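Local coordinates for VAO-type flavoprotein oxidase VAO615 (Myceliophthora thermophila, PDB 6F72), which probably works as an oxidoreductase that holds FAD bicovalently and, once reduced, reacts rapidly with molecular oxygen, although no substrate has yet been identified, at residues A[98-103]-A[407-412]; A[157-162]-A[517-522]; A[318-323]-A[344-349]. One frame throughout, in Å; residues are numbered along the deposited sequence.

In the fold
Contacts 1 and 2 are buried, have centres about 10 Å apart and both touch FAD; they meet directly where Y409 OH hydrogen-bonds to H157 O. Their segments alternate along the chain, joining loops distant in sequence, and waters carry much of their polar exchange. Contact 3 is only partly buried and lies about 27 Å from contact 1 and about 28 Å from contact 2, centre to centre, nested within the loop that each closes. There helix 316-335 packs on a hairpin of the seven-stranded antiparallel sheet, with apolar side chains and a tyrosine hydroxyl on the inside; among its touching residues N347 alone is exposed.

Contact 1 of 3, residues A[98-103]-A[407-412]. With NAG (2-acetamido-2-deoxy-beta-D-glucopyranose), chain C; FAD (flavin-adenine dinucleotide), chain E.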
loop_
_atom_site.group_PDB
_atom_site.type_symbol
_atom_site.label_atom_id
_atom_site.label_comp_id
_atom_site.label_asym_id
_atom_site.label_seq_id
_atom_site.Cartn_x
_atom_site.Cartn_y
_atom_site.Cartn_z
ATOM N N VAL A 98 -1.970 13.958 -2.330
ATOM C CA VAL A 98 -1.510 12.648 -1.852
ATOM C C VAL A 98 -1.359 12.685 -0.333
ATOM O O VAL A 98 -1.333 13.780 0.258
ATOM C CB VAL A 98 -0.247 12.132 -2.587
ATOM C CG1 VAL A 98 -0.593 11.758 -4.019
ATOM C CG2 VAL A 98 0.901 13.136 -2.549
ATOM N N LEU A 99 -1.280 11.517 0.303
ATOM C CA LEU A 99 -1.168 11.456 1.759
ATOM C C LEU A 99 0.253 11.721 2.305
ATOM O O LEU A 99 0.419 12.075 3.489
ATOM C CB LEU A 99 -1.710 10.124 2.293
ATOM C CG LEU A 99 -3.186 9.708 2.246
ATOM C CD1 LEU A 99 -3.302 8.377 2.971
ATOM C CD2 LEU A 99 -4.108 10.702 2.913
ATOM N N SER A 100 1.266 11.591 1.448
ATOM C CA SER A 100 2.658 11.699 1.899
ATOM C C SER A 100 3.137 13.131 2.118
ATOM O O SER A 100 3.286 13.906 1.157
ATOM C CB SER A 100 3.607 10.958 0.957
ATOM O OG SER A 100 4.952 11.313 1.206
ATOM N N GLN A 101 3.438 13.442 3.383
ATOM C CA GLN A 101 3.972 14.750 3.775
ATOM C C GLN A 101 5.295 15.017 3.063
ATOM O O GLN A 101 5.623 16.164 2.771
ATOM C CB GLN A 101 4.177 14.859 5.295
ATOM C CG GLN A 101 3.000 14.462 6.184
ATOM C CD GLN A 101 2.992 12.983 6.545
ATOM O OE1 GLN A 101 3.528 12.155 5.815
ATOM N NE2 GLN A 101 2.367 12.645 7.672
ATOM N N ASN A 102 6.044 13.950 2.766
ATOM C CA ASN A 102 7.314 14.094 2.069
ATOM C C ASN A 102 7.136 14.526 0.614
ATOM O O ASN A 102 7.929 15.312 0.103
ATOM C CB ASN A 102 8.151 12.815 2.179
ATOM C CG ASN A 102 9.562 12.972 1.616
ATOM O OD1 ASN A 102 10.179 14.029 1.698
ATOM N ND2 ASN A 102 10.089 11.886 1.069
ATOM N N PHE A 103 6.102 13.997 -0.045
ATOM C CA PHE A 103 5.830 14.358 -1.428
ATOM C C PHE A 103 5.026 15.671 -1.553
ATOM O O PHE A 103 5.175 16.352 -2.551
ATOM C CB PHE A 103 5.253 13.172 -2.245
ATOM C CG PHE A 103 6.278 12.105 -2.520
ATOM C CD1 PHE A 103 7.194 12.249 -3.572
ATOM C CD2 PHE A 103 6.393 11.001 -1.676
ATOM C CE1 PHE A 103 8.175 11.294 -3.792
ATOM C CE2 PHE A 103 7.377 10.042 -1.889
ATOM C CZ PHE A 103 8.268 10.190 -2.947
ATOM N N ALA A 407 -5.379 5.238 10.951
ATOM C CA ALA A 407 -4.026 4.807 10.609
ATOM C C ALA A 407 -3.109 5.983 10.277
ATOM O O ALA A 407 -3.278 6.644 9.239
ATOM C CB ALA A 407 -4.054 3.788 9.477
ATOM N N ALA A 408 -2.156 6.230 11.187
ATOM C CA ALA A 408 -1.107 7.235 11.027
ATOM C C ALA A 408 -0.371 7.052 9.713
ATOM O O ALA A 408 -0.193 5.921 9.248
ATOM C CB ALA A 408 -0.130 7.169 12.189
ATOM N N TYR A 409 0.008 8.165 9.095
ATOM C CA TYR A 409 0.781 8.113 7.875
ATOM C C TYR A 409 2.218 8.471 8.157
ATOM O O TYR A 409 2.536 9.632 8.475
ATOM C CB TYR A 409 0.232 9.022 6.781
ATOM C CG TYR A 409 0.813 8.677 5.434
ATOM C CD1 TYR A 409 2.086 9.142 5.051
ATOM C CD2 TYR A 409 0.104 7.848 4.543
ATOM C CE1 TYR A 409 2.633 8.808 3.826
ATOM C CE2 TYR A 409 0.638 7.509 3.307
ATOM C CZ TYR A 409 1.892 7.980 2.948
ATOM O OH TYR A 409 2.406 7.627 1.726
ATOM N N PHE A 410 3.082 7.470 8.033
ATOM C CA PHE A 410 4.522 7.655 8.162
ATOM C C PHE A 410 5.142 7.603 6.762
ATOM O O PHE A 410 5.109 6.559 6.119
ATOM C CB PHE A 410 5.127 6.561 9.027
ATOM C CG PHE A 410 4.485 6.393 10.380
ATOM C CD1 PHE A 410 4.510 7.419 11.325
ATOM C CD2 PHE A 410 3.903 5.169 10.736
ATOM C CE1 PHE A 410 3.945 7.243 12.588
ATOM C CE2 PHE A 410 3.341 4.984 11.999
ATOM C CZ PHE A 410 3.358 6.025 12.926
ATOM N N PRO A 411 5.688 8.730 6.274
ATOM C CA PRO A 411 6.185 8.874 4.890
ATOM C C PRO A 411 7.558 8.253 4.597
ATOM O O PRO A 411 8.048 8.335 3.453
ATOM C CB PRO A 411 6.276 10.391 4.725
ATOM C CG PRO A 411 6.562 10.887 6.101
ATOM C CD PRO A 411 5.775 10.003 7.019
ATOM N N PHE A 412 8.182 7.685 5.627
ATOM C CA PHE A 412 9.467 7.001 5.497
ATOM C C PHE A 412 9.299 5.522 5.876
ATOM O O PHE A 412 9.946 5.024 6.811
ATOM C CB PHE A 412 10.562 7.693 6.336
ATOM C CG PHE A 412 10.586 9.196 6.192
ATOM C CD1 PHE A 412 11.043 9.803 5.013
ATOM C CD2 PHE A 412 10.137 10.012 7.231
ATOM C CE1 PHE A 412 11.053 11.191 4.885
ATOM C CE2 PHE A 412 10.146 11.397 7.105
ATOM C CZ PHE A 412 10.614 11.986 5.937
HETATM C C1 NAG C . 11.422 18.979 -2.356
HETATM C C2 NAG C . 11.794 17.661 -3.075
HETATM C C3 NAG C . 13.261 17.663 -3.496
HETATM C C4 NAG C . 13.652 18.916 -4.296
HETATM C C5 NAG C . 13.122 20.183 -3.614
HETATM C C6 NAG C . 13.248 21.410 -4.510
HETATM C C7 NAG C . 10.569 15.569 -2.560
HETATM C C8 NAG C . 10.473 14.424 -1.602
HETATM N N2 NAG C . 11.522 16.469 -2.275
HETATM O O3 NAG C . 13.521 16.486 -4.271
HETATM O O4 NAG C . 15.079 19.048 -4.349
HETATM O O5 NAG C . 11.748 20.067 -3.223
HETATM O O6 NAG C . 13.267 22.554 -3.650
HETATM O O7 NAG C . 9.821 15.636 -3.525
HETATM P PA FAD E . -2.385 5.060 -4.713
HETATM O O1A FAD E . -1.238 5.903 -4.219
HETATM O O2A FAD E . -3.577 5.803 -5.248
HETATM O O5B FAD E . -1.820 4.052 -5.830
HETATM C C5B FAD E . -0.583 3.358 -5.667
HETATM C C4B FAD E . 0.029 2.984 -7.012
HETATM O O4B FAD E . -0.902 2.199 -7.761
HETATM C C3B FAD E . 0.386 4.166 -7.893
HETATM O O3B FAD E . 1.577 3.807 -8.605
HETATM C C2B FAD E . -0.771 4.285 -8.871
HETATM O O2B FAD E . -0.354 4.827 -10.127
HETATM C C1B FAD E . -1.225 2.842 -9.006
HETATM N N9A FAD E . -2.680 2.669 -9.232
HETATM C C8A FAD E . -3.641 2.766 -8.288
HETATM N N7A FAD E . -4.863 2.509 -8.819
HETATM C C5A FAD E . -4.683 2.233 -10.121
HETATM C C6A FAD E . -5.559 1.877 -11.259
HETATM N N6A FAD E . -6.895 1.783 -11.072
HETATM N N1A FAD E . -4.986 1.671 -12.467
HETATM C C2A FAD E . -3.653 1.771 -12.661
HETATM N N3A FAD E . -2.792 2.086 -11.661
HETATM C C4A FAD E . -3.241 2.325 -10.394
HETATM N N1 FAD E . -0.191 -2.588 2.227
HETATM C C2 FAD E . -0.319 -3.874 2.639
HETATM O O2 FAD E . 0.075 -4.795 1.886
HETATM N N3 FAD E . -0.859 -4.187 3.838
HETATM C C4 FAD E . -1.297 -3.272 4.717
HETATM O O4 FAD E . -1.786 -3.609 5.819
HETATM C C4X FAD E . -1.199 -1.846 4.332
HETATM N N5 FAD E . -1.629 -0.861 5.150
HETATM C C5X FAD E . -1.532 0.453 4.795
HETATM C C6 FAD E . -1.991 1.467 5.664
HETATM C C7 FAD E . -1.882 2.818 5.267
HETATM C C7M FAD E . -2.374 3.894 6.219
HETATM C C8 FAD E . -1.295 3.174 3.924
HETATM C C8M FAD E . -1.224 4.588 3.365
HETATM C C9 FAD E . -0.851 2.158 3.084
HETATM C C9A FAD E . -0.943 0.815 3.462
HETATM N N10 FAD E . -0.505 -0.207 2.586
HETATM C C10 FAD E . -0.604 -1.552 3.002
HETATM C "C1'" FAD E . 0.116 0.140 1.310
HETATM C "C2'" FAD E . -0.666 -0.055 0.046
HETATM O "O2'" FAD E . -0.709 -1.454 -0.224
HETATM C "C3'" FAD E . 0.124 0.679 -1.031
HETATM O "O3'" FAD E . 0.464 2.015 -0.602
HETATM C "C4'" FAD E . -0.644 0.731 -2.342
HETATM O "O4'" FAD E . 0.217 1.206 -3.378
HETATM C "C5'" FAD E . -1.916 1.573 -2.221
HETATM O "O5'" FAD E . -2.572 1.699 -3.472
HETATM P P FAD E . -3.740 2.788 -3.646
HETATM O O1P FAD E . -4.696 2.657 -2.494
HETATM O O2P FAD E . -4.198 2.660 -5.081
HETATM O O3P FAD E . -2.917 4.168 -3.488
HETATM O O HOH W 1 6.217 8.939 1.545
HETATM O O HOH W 2 9.807 9.122 1.526
#
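Q101 and Y409 make the one direct hydrogen bond between the segments, linking the start of helix 101-104 to the loop that leads into strand 412-419. NE2 of Q101 donates to Y409 O at 3.1 Å, nearly straight at 171°; the carbonyl oxygen lies in the amide plane, while NE2 is tilted from the carbonyl plane. NE2 also bonds to D85. A bend at chi2 (89°) sets CD off the line of the chain, and OE1 ends against the P411 ring, 3.3 Å from CG.

The apolar part centres on the Y409 ring. L99 makes a CH-pi contact, with CB over one ring face and 4.0 Å from its centroid, and S100 CA comes within 3.5 Å of CE1. Y409 also lines the FAD pocket, so that it touches both the 98-103 segment and the flavin: its CE2 lies 3.5 Å from FAD C8M, the methyl carbon that carries the histidine link.

Water supplies the third kind of interaction. S100 OG and N102 ND2 each donate to a separate water, and both waters donate to P411 O; ND2 has D495 as a further partner. As N-cap, S100 OG also accepts from F103 N at 3.2 Å.

The serine hydroxyl is thus donor and acceptor at once, which should fix its rotation, and P411 O is served twice. Q101 OE1, by contrast, is a buried acceptor with no polar partner, set against P411 carbons, whereas NE2 has two.

Contact 2 of 3, residues A[157-162]-A[517-522]; sequences HDYLGK and LNEANH. With FAD (flavin-adenine dinucleotide), chain E.
L160 and Y159 press on the backbone of 517-520 from a type I beta turn, D158 to G161, that opens with an Asx turn. This joins the PCMH-type FAD-binding region to the berberine-bridge-like region beside the flavin.

L160 sets CG and CD1 against carbonyl oxygens: CG lies 3.4 Å from A520 O and CD1 3.5 Å from L517 O. F531 of helix 527-532 also packs on this leucine. The Y159 ring turns an edge to the other segment, with N518 O in plane and 3.6 Å from CD2. H157 O stands over the centre of one ring face, while CE2 lies 3.6 Å from FAD C9. Farther along, the K162 and L517 side chains cross at about a right angle, K162 NZ coming 3.8 Å from L517 CD1.

D158 stabilises the turn: L160 N and K162 N approach its OD2 from opposite faces of the carboxylate plane. Across the contact no direct hydrogen bond forms, and waters do the joining. One runs from K162 NZ to L517 O, another from Y159 O to H522 N, and a third accepts from Y159 N and donates to N518 O.

Both segments hold the cofactor. H157 ND1 is bonded covalently to FAD C8M, half of the bicovalent linkage that C222 completes. From the other segment, N518 OD1 accepts a hydrogen bond from FAD O4' at 2.9 Å.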
loop_
_atom_site.group_PDB
_atom_site.type_symbol
_atom_site.label_atom_id
_atom_site.label_comp_id
_atom_site.label_asym_id
_atom_site.label_seq_id
_atom_site.Cartn_x
_atom_site.Cartn_y
_atom_site.Cartn_z
ATOM N N HIS A 157 -2.319 6.991 -1.229
ATOM C CA HIS A 157 -1.589 6.333 -0.153
ATOM C C HIS A 157 -0.127 6.066 -0.445
ATOM O O HIS A 157 0.609 5.798 0.495
ATOM C CB HIS A 157 -2.209 4.996 0.182
ATOM C CG HIS A 157 -2.972 4.980 1.460
ATOM N ND1 HIS A 157 -2.378 4.808 2.704
ATOM C CD2 HIS A 157 -4.308 5.064 1.672
ATOM C CE1 HIS A 157 -3.342 4.824 3.615
ATOM N NE2 HIS A 157 -4.512 4.959 3.016
ATOM N N ASP A 158 0.297 6.143 -1.708
ATOM C CA ASP A 158 1.618 5.611 -2.088
ATOM C C ASP A 158 2.813 6.202 -1.355
ATOM O O ASP A 158 3.086 7.398 -1.469
ATOM C CB ASP A 158 1.900 5.652 -3.584
ATOM C CG ASP A 158 3.025 4.690 -3.972
ATOM O OD1 ASP A 158 2.770 3.462 -4.085
ATOM O OD2 ASP A 158 4.164 5.179 -4.134
ATOM N N TYR A 159 3.550 5.328 -0.661
ATOM C CA TYR A 159 4.710 5.740 0.118
ATOM C C TYR A 159 5.861 6.240 -0.744
ATOM O O TYR A 159 6.735 6.931 -0.241
ATOM C CB TYR A 159 5.178 4.621 1.062
ATOM C CG TYR A 159 4.206 4.308 2.176
ATOM C CD1 TYR A 159 3.929 5.245 3.174
ATOM C CD2 TYR A 159 3.565 3.069 2.242
ATOM C CE1 TYR A 159 3.028 4.962 4.201
ATOM C CE2 TYR A 159 2.669 2.773 3.266
ATOM C CZ TYR A 159 2.400 3.726 4.240
ATOM O OH TYR A 159 1.518 3.448 5.268
ATOM N N LEU A 160 5.853 5.900 -2.029
ATOM C CA LEU A 160 6.964 6.199 -2.924
ATOM C C LEU A 160 6.626 7.337 -3.884
ATOM O O LEU A 160 7.394 7.640 -4.797
ATOM C CB LEU A 160 7.440 4.922 -3.678
ATOM C CG LEU A 160 7.962 3.652 -2.956
ATOM C CD1 LEU A 160 6.876 2.741 -2.388
ATOM C CD2 LEU A 160 8.858 2.823 -3.869
ATOM N N GLY A 161 5.487 7.996 -3.658
ATOM C CA GLY A 161 5.061 9.098 -4.519
ATOM C C GLY A 161 4.595 8.686 -5.911
ATOM O O GLY A 161 4.434 9.543 -6.802
ATOM N N LYS A 162 4.336 7.391 -6.093
ATOM C CA LYS A 162 4.006 6.836 -7.412
ATOM C C LYS A 162 2.645 7.316 -7.981
ATOM O O LYS A 162 2.358 7.123 -9.169
ATOM C CB LYS A 162 4.141 5.304 -7.395
ATOM C CG LYS A 162 5.569 4.826 -7.077
ATOM C CD LYS A 162 5.627 3.376 -6.594
ATOM C CE LYS A 162 5.073 2.376 -7.620
ATOM N NZ LYS A 162 4.925 1.023 -7.012
ATOM N N LEU A 517 7.360 -4.034 -2.520
ATOM C CA LEU A 517 7.384 -2.860 -3.425
ATOM C C LEU A 517 6.422 -1.744 -2.993
ATOM O O LEU A 517 6.591 -0.571 -3.380
ATOM C CB LEU A 517 7.135 -3.273 -4.887
ATOM C CG LEU A 517 5.745 -3.744 -5.339
ATOM C CD1 LEU A 517 4.807 -2.557 -5.609
ATOM C CD2 LEU A 517 5.812 -4.669 -6.557
ATOM N N ASN A 518 5.400 -2.134 -2.226
ATOM C CA ASN A 518 4.384 -1.197 -1.737
ATOM C C ASN A 518 4.854 -0.385 -0.539
ATOM O O ASN A 518 4.361 0.712 -0.316
ATOM C CB ASN A 518 3.073 -1.916 -1.397
ATOM C CG ASN A 518 2.098 -1.983 -2.586
ATOM O OD1 ASN A 518 2.035 -1.074 -3.419
ATOM N ND2 ASN A 518 1.329 -3.062 -2.653
ATOM N N GLU A 519 5.809 -0.919 0.226
ATOM C CA GLU A 519 6.260 -0.270 1.460
ATOM C C GLU A 519 7.775 -0.153 1.444
ATOM O O GLU A 519 8.480 -0.959 2.042
ATOM C CB GLU A 519 5.746 -1.041 2.684
ATOM C CG GLU A 519 4.228 -1.211 2.691
ATOM C CD GLU A 519 3.698 -1.821 3.972
ATOM O OE1 GLU A 519 4.279 -2.807 4.475
ATOM O OE2 GLU A 519 2.679 -1.304 4.479
ATOM N N ALA A 520 8.259 0.818 0.682
ATOM C CA ALA A 520 9.686 1.104 0.560
ATOM C C ALA A 520 9.905 2.610 0.407
ATOM O O ALA A 520 8.942 3.371 0.272
ATOM C CB ALA A 520 10.265 0.377 -0.630
ATOM N N ASN A 521 11.175 3.022 0.443
ATOM C CA ASN A 521 11.563 4.382 0.162
ATOM C C ASN A 521 11.835 4.559 -1.326
ATOM O O ASN A 521 12.461 3.707 -1.935
ATOM C CB ASN A 521 12.816 4.729 0.973
ATOM C CG ASN A 521 13.125 6.212 0.946
ATOM O OD1 ASN A 521 13.675 6.726 -0.029
ATOM N ND2 ASN A 521 12.775 6.903 2.013
ATOM N N HIS A 522 11.378 5.679 -1.894
ATOM C CA HIS A 522 11.598 6.023 -3.315
ATOM C C HIS A 522 13.055 6.215 -3.755
ATOM O O HIS A 522 13.340 6.210 -4.960
ATOM C CB HIS A 522 10.832 7.294 -3.667
ATOM C CG HIS A 522 11.376 8.523 -3.007
ATOM N ND1 HIS A 522 11.629 9.690 -3.699
ATOM C CD2 HIS A 522 11.717 8.766 -1.716
ATOM C CE1 HIS A 522 12.083 10.604 -2.858
ATOM N NE2 HIS A 522 12.144 10.067 -1.651
HETATM P PA FAD E . -2.385 5.060 -4.713
HETATM O O1A FAD E . -1.238 5.903 -4.219
HETATM O O2A FAD E . -3.577 5.803 -5.248
HETATM O O5B FAD E . -1.820 4.052 -5.830
HETATM C C5B FAD E . -0.583 3.358 -5.667
HETATM C C4B FAD E . 0.029 2.984 -7.012
HETATM O O4B FAD E . -0.902 2.199 -7.761
HETATM C C3B FAD E . 0.386 4.166 -7.893
HETATM O O3B FAD E . 1.577 3.807 -8.605
HETATM C C2B FAD E . -0.771 4.285 -8.871
HETATM O O2B FAD E . -0.354 4.827 -10.127
HETATM C C1B FAD E . -1.225 2.842 -9.006
HETATM N N9A FAD E . -2.680 2.669 -9.232
HETATM C C8A FAD E . -3.641 2.766 -8.288
HETATM N N7A FAD E . -4.863 2.509 -8.819
HETATM C C5A FAD E . -4.683 2.233 -10.121
HETATM C C6A FAD E . -5.559 1.877 -11.259
HETATM N N6A FAD E . -6.895 1.783 -11.072
HETATM N N1A FAD E . -4.986 1.671 -12.467
HETATM C C2A FAD E . -3.653 1.771 -12.661
HETATM N N3A FAD E . -2.792 2.086 -11.661
HETATM C C4A FAD E . -3.241 2.325 -10.394
HETATM N N1 FAD E . -0.191 -2.588 2.227
HETATM C C2 FAD E . -0.319 -3.874 2.639
HETATM O O2 FAD E . 0.075 -4.795 1.886
HETATM N N3 FAD E . -0.859 -4.187 3.838
HETATM C C4 FAD E . -1.297 -3.272 4.717
HETATM O O4 FAD E . -1.786 -3.609 5.819
HETATM C C4X FAD E . -1.199 -1.846 4.332
HETATM N N5 FAD E . -1.629 -0.861 5.150
HETATM C C5X FAD E . -1.532 0.453 4.795
HETATM C C6 FAD E . -1.991 1.467 5.664
HETATM C C7 FAD E . -1.882 2.818 5.267
HETATM C C7M FAD E . -2.374 3.894 6.219
HETATM C C8 FAD E . -1.295 3.174 3.924
HETATM C C8M FAD E . -1.224 4.588 3.365
HETATM C C9 FAD E . -0.851 2.158 3.084
HETATM C C9A FAD E . -0.943 0.815 3.462
HETATM N N10 FAD E . -0.505 -0.207 2.586
HETATM C C10 FAD E . -0.604 -1.552 3.002
HETATM C "C1'" FAD E . 0.116 0.140 1.310
HETATM C "C2'" FAD E . -0.666 -0.055 0.046
HETATM O "O2'" FAD E . -0.709 -1.454 -0.224
HETATM C "C3'" FAD E . 0.124 0.679 -1.031
HETATM O "O3'" FAD E . 0.464 2.015 -0.602
HETATM C "C4'" FAD E . -0.644 0.731 -2.342
HETATM O "O4'" FAD E . 0.217 1.206 -3.378
HETATM C "C5'" FAD E . -1.916 1.573 -2.221
HETATM O "O5'" FAD E . -2.572 1.699 -3.472
HETATM P P FAD E . -3.740 2.788 -3.646
HETATM O O1P FAD E . -4.696 2.657 -2.494
HETATM O O2P FAD E . -4.198 2.660 -5.081
HETATM O O3P FAD E . -2.917 4.168 -3.488
HETATM O O HOH W 3 3.031 0.869 -5.101
HETATM O O HOH W 4 2.885 2.520 -1.507
HETATM O O HOH W 5 9.325 6.996 -0.056
HETATM O O HOH W 6 7.333 0.152 -5.901
#

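Contact 3 of 3, residues A[318-323]-A[344-349]; sequences VYWEAV and VGNNSL
Y319 projects from helix 316-335 into the hairpin between strands 339-344 and 348-356, and its hydroxyl donates to G345 O at 2.6 Å. CG anti to the backbone N (chi1 167°) starts the ring toward the turn. There it is enclosed: N347 C lies above one face and V323 CG2 3.7 Å above the opposite one, each offset toward the rim.

Packing is close on this inner side. W320 carries Y319 CE2 over the centre of one of its faces, and its far end, CH2, meets V344 CG1 at 3.8 Å. N346 O also belongs here, 3.8 Å from Y319 CE2. Helix 426-439 touches W320, through F436 among others. One helical turn after Y319, V323 CG2 touches L349 CD1 at 4.0 Å.

The outer side is looser. N347 and S348 direct their CB atoms away from the helix, and N347 is exposed, its ND2 binding D311.

G345 N donates to S348 O, closing the turn, while G345 O faces the tyrosine. One phenolic proton therefore satisfies a carbonyl at the turn: the hydroxyl sits in its mouth among backbone atoms, and the apolar pairs W320 with V344 and V323 with L349 lie beside this single directed bond.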
loop_
_atom_site.group_PDB
_atom_site.type_symbol
_atom_site.label_atom_id
_atom_site.label_comp_id
_atom_site.label_asym_id
_atom_site.label_seq_id
_atom_site.Cartn_x
_atom_site.Cartn_y
_atom_site.Cartn_z
ATOM N N VAL A 318 16.053 -10.286 28.422
ATOM C CA VAL A 318 15.078 -11.393 28.420
ATOM C C VAL A 318 13.926 -11.064 27.465
ATOM O O VAL A 318 13.437 -11.954 26.757
ATOM C CB VAL A 318 14.564 -11.744 29.847
ATOM C CG1 VAL A 318 13.426 -12.762 29.807
ATOM C CG2 VAL A 318 15.697 -12.279 30.725
ATOM N N TYR A 319 13.523 -9.785 27.441
ATOM C CA TYR A 319 12.526 -9.276 26.487
ATOM C C TYR A 319 12.865 -9.644 25.041
ATOM O O TYR A 319 12.010 -10.172 24.337
ATOM C CB TYR A 319 12.326 -7.751 26.619
ATOM C CG TYR A 319 11.559 -7.122 25.461
ATOM C CD1 TYR A 319 10.169 -7.278 25.344
ATOM C CD2 TYR A 319 12.227 -6.391 24.467
ATOM C CE1 TYR A 319 9.468 -6.720 24.275
ATOM C CE2 TYR A 319 11.532 -5.832 23.395
ATOM C CZ TYR A 319 10.157 -5.995 23.306
ATOM O OH TYR A 319 9.473 -5.440 22.247
ATOM N N TRP A 320 14.103 -9.368 24.614
ATOM C CA TRP A 320 14.511 -9.635 23.230
ATOM C C TRP A 320 14.635 -11.116 22.882
ATOM O O TRP A 320 14.403 -11.510 21.734
ATOM C CB TRP A 320 15.767 -8.856 22.840
ATOM C CG TRP A 320 15.462 -7.417 22.593
ATOM C CD1 TRP A 320 15.872 -6.355 23.352
ATOM C CD2 TRP A 320 14.642 -6.868 21.543
ATOM N NE1 TRP A 320 15.373 -5.183 22.836
ATOM C CE2 TRP A 320 14.619 -5.460 21.728
ATOM C CE3 TRP A 320 13.933 -7.424 20.463
ATOM C CZ2 TRP A 320 13.913 -4.596 20.871
ATOM C CZ3 TRP A 320 13.233 -6.569 19.611
ATOM C CH2 TRP A 320 13.228 -5.168 19.822
ATOM N N GLU A 321 14.976 -11.924 23.879
ATOM C CA GLU A 321 14.965 -13.371 23.733
ATOM C C GLU A 321 13.534 -13.895 23.598
ATOM O O GLU A 321 13.296 -14.871 22.872
ATOM C CB GLU A 321 15.687 -14.039 24.904
ATOM C CG GLU A 321 17.181 -13.747 24.913
ATOM C CD GLU A 321 17.916 -14.338 26.099
ATOM O OE1 GLU A 321 17.273 -14.817 27.061
ATOM O OE2 GLU A 321 19.161 -14.318 26.059
ATOM N N ALA A 322 12.598 -13.229 24.283
ATOM C CA ALA A 322 11.186 -13.599 24.268
ATOM C C ALA A 322 10.507 -13.269 22.927
ATOM O O ALA A 322 9.587 -13.974 22.504
ATOM C CB ALA A 322 10.453 -12.945 25.430
ATOM N N VAL A 323 10.988 -12.205 22.279
ATOM C CA VAL A 323 10.560 -11.772 20.937
ATOM C C VAL A 323 11.110 -12.749 19.887
ATOM O O VAL A 323 10.368 -13.219 19.011
ATOM C CB VAL A 323 11.012 -10.305 20.654
ATOM C CG1 VAL A 323 10.856 -9.923 19.187
ATOM C CG2 VAL A 323 10.271 -9.321 21.555
ATOM N N VAL A 344 6.437 -3.831 17.420
ATOM C CA VAL A 344 7.704 -4.158 18.073
ATOM C C VAL A 344 8.293 -2.847 18.615
ATOM O O VAL A 344 8.750 -2.006 17.841
ATOM C CB VAL A 344 8.716 -4.844 17.112
ATOM C CG1 VAL A 344 10.004 -5.220 17.842
ATOM C CG2 VAL A 344 8.121 -6.081 16.447
ATOM N N GLY A 345 8.269 -2.681 19.934
ATOM C CA GLY A 345 8.942 -1.552 20.578
ATOM C C GLY A 345 10.222 -1.961 21.284
ATOM O O GLY A 345 10.497 -3.153 21.440
ATOM N N ASN A 346 10.988 -0.960 21.727
ATOM C CA ASN A 346 12.262 -1.141 22.441
ATOM C C ASN A 346 12.108 -1.861 23.788
ATOM O O ASN A 346 13.066 -2.456 24.285
ATOM C CB ASN A 346 12.936 0.234 22.640
ATOM C CG ASN A 346 14.405 0.134 23.043
ATOM O OD1 ASN A 346 15.140 -0.748 22.577
ATOM N ND2 ASN A 346 14.846 1.057 23.915
ATOM N N ASN A 347 10.908 -1.804 24.369
ATOM C CA ASN A 347 10.642 -2.341 25.710
ATOM C C ASN A 347 9.376 -3.198 25.786
ATOM O O ASN A 347 9.185 -3.918 26.765
ATOM C CB ASN A 347 10.550 -1.209 26.751
ATOM C CG ASN A 347 11.698 -0.222 26.657
ATOM O OD1 ASN A 347 11.555 0.847 26.059
ATOM N ND2 ASN A 347 12.849 -0.579 27.231
ATOM N N SER A 348 8.512 -3.111 24.775
ATOM C CA SER A 348 7.270 -3.899 24.750
ATOM C C SER A 348 6.854 -4.333 23.351
ATOM O O SER A 348 7.217 -3.684 22.365
ATOM C CB SER A 348 6.119 -3.179 25.461
ATOM O OG SER A 348 5.708 -2.038 24.749
ATOM N N LEU A 349 6.126 -5.452 23.293
ATOM C CA LEU A 349 5.515 -5.981 22.066
ATOM C C LEU A 349 4.010 -6.139 22.276
ATOM O O LEU A 349 3.562 -6.744 23.259
ATOM C CB LEU A 349 6.147 -7.331 21.650
ATOM C CG LEU A 349 5.736 -7.938 20.287
ATOM C CD1 LEU A 349 6.931 -8.549 19.569
ATOM C CD2 LEU A 349 4.595 -8.947 20.390
#